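Local structure of protein Ta0487 (Thermoplasma acidophilum, 3KBQ) at residues V66-G71 and V147-G152. The protein is a CinA-family protein of unknown function whose amino-terminal part, the piece in this crystal, is a probable molybdopterin-binding domain. Residues are numbered along the deposited sequence; the frame is centred on the assembly and turned at random.
Sequences VVSSGG and VIILPG
Central parallel strands in the mixed sheet of a probable molybdopterin-binding (MoCF-type) alpha/beta domain meet where 66-69 runs beside 147-150, their short axes only 10° apart, and each strand opens at its C-terminal end into a glycine-bearing loop. Four backbone hydrogen bonds join them, the first two nearly linear and the last two bent. Those donated by Ile148 N to Val66 O and by Ser68 N to Ile148 O, both 2.9 Å, lie nearly in line with the accepting carbonyls. Next, Leu150 N donates to Ser68 O (2.9 Å) from above the carbonyl plane, 37° out of it, and a hydrogen bond from Gly70 N to Leu150 O at 3.1 Å closes the ladder.

On the face of Val67, Ile148, Ser69 and Leu150, the side chains of Val67 and Leu150 cross obliquely, CG1 of Val67, anti to its backbone N, meeting CD1 of Leu150 at 3.7 Å. On the other face, with Val66, Val147 and Ile149, Ser68 OG, at chi1 68° between its own N and carbonyl carbon, lies against Ile149, 3.6 Å from CG2. It donates to an ordered water, which in turn donates to Leu150 O and Gly70 O, so Leu150 O is gripped by both Gly70 N and the water. Beyond the ladder the loops draw close, with CA of Gly70 and CA of Gly152 only 3.6 Å apart and no side chain intervening. A sulfate ion lies near Gly70, consistent with a pocket at these strand ends.

Strand 5-11 pairs with the far edge of 66-69, and 137-142 flanks 145-150. Helix 49-62 packs on Val66, Ser68 and Val147, whereas Met157 of helix 154-163 touches Ser69 and Leu150.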
# COMPACT_ATOMS: atom_id res chain seq x y z
N VAL B 66 7.04 -11.98 -3.33
CA VAL B 66 6.84 -10.73 -2.60
C VAL B 66 8.02 -9.84 -2.91
O VAL B 66 9.20 -10.27 -2.78
CB VAL B 66 6.76 -11.01 -1.06
CG1 VAL B 66 6.69 -9.72 -0.25
CG2 VAL B 66 5.50 -11.88 -0.76
N VAL B 67 7.76 -8.61 -3.38
CA VAL B 67 8.89 -7.70 -3.64
C VAL B 67 8.72 -6.46 -2.79
O VAL B 67 7.62 -5.87 -2.81
CB VAL B 67 8.97 -7.27 -5.16
CG1 VAL B 67 10.22 -6.38 -5.41
CG2 VAL B 67 8.96 -8.50 -6.12
N SER B 68 9.74 -6.10 -2.00
CA SER B 68 9.69 -4.88 -1.18
C SER B 68 10.73 -3.87 -1.68
O SER B 68 11.76 -4.25 -2.26
CB SER B 68 9.95 -5.12 0.32
OG SER B 68 11.30 -5.53 0.55
N SER B 69 10.45 -2.58 -1.49
CA SER B 69 11.53 -1.61 -1.65
C SER B 69 11.50 -0.61 -0.52
O SER B 69 10.43 -0.29 0.03
CB SER B 69 11.45 -0.88 -2.99
OG SER B 69 10.36 0.03 -2.95
N GLY B 70 12.68 -0.06 -0.20
CA GLY B 70 12.77 0.90 0.85
C GLY B 70 13.34 0.32 2.14
O GLY B 70 13.18 -0.85 2.42
N GLY B 71 13.97 1.17 2.94
CA GLY B 71 14.43 0.78 4.29
C GLY B 71 15.69 -0.08 4.29
O GLY B 71 15.93 -0.86 5.23
N VAL B 147 11.20 -13.97 -1.87
CA VAL B 147 11.05 -12.63 -1.34
C VAL B 147 12.27 -11.86 -1.87
O VAL B 147 13.41 -12.31 -1.70
CB VAL B 147 11.04 -12.59 0.17
CG1 VAL B 147 10.88 -11.15 0.66
CG2 VAL B 147 9.87 -13.42 0.74
N ILE B 148 12.01 -10.77 -2.56
CA ILE B 148 13.08 -9.90 -3.09
C ILE B 148 13.01 -8.58 -2.32
O ILE B 148 11.97 -7.90 -2.33
CB ILE B 148 12.86 -9.61 -4.59
CG1 ILE B 148 12.86 -10.91 -5.42
CG2 ILE B 148 13.89 -8.63 -5.14
CD1 ILE B 148 14.21 -11.27 -5.91
N ILE B 149 14.11 -8.19 -1.67
CA ILE B 149 14.10 -7.01 -0.79
C ILE B 149 15.09 -6.02 -1.42
O ILE B 149 16.27 -6.37 -1.59
CB ILE B 149 14.50 -7.43 0.65
CG1 ILE B 149 13.46 -8.40 1.23
CG2 ILE B 149 14.69 -6.18 1.61
CD1 ILE B 149 13.93 -9.04 2.58
N LEU B 150 14.58 -4.84 -1.81
CA LEU B 150 15.31 -3.89 -2.66
C LEU B 150 15.47 -2.55 -1.95
O LEU B 150 14.68 -2.26 -1.06
CB LEU B 150 14.56 -3.67 -3.97
CG LEU B 150 14.30 -4.93 -4.82
CD1 LEU B 150 13.44 -4.62 -6.06
CD2 LEU B 150 15.65 -5.48 -5.18
N PRO B 151 16.50 -1.77 -2.33
CA PRO B 151 16.66 -0.37 -1.84
C PRO B 151 15.52 0.48 -2.34
O PRO B 151 14.86 0.13 -3.33
CB PRO B 151 17.93 0.13 -2.53
CG PRO B 151 18.71 -1.13 -2.91
CD PRO B 151 17.64 -2.20 -3.15
N GLY B 152 15.31 1.61 -1.68
CA GLY B 152 14.18 2.47 -2.07
C GLY B 152 14.61 3.50 -3.11
O GLY B 152 13.78 4.15 -3.74
O HOH W 1 12.89 -3.18 0.83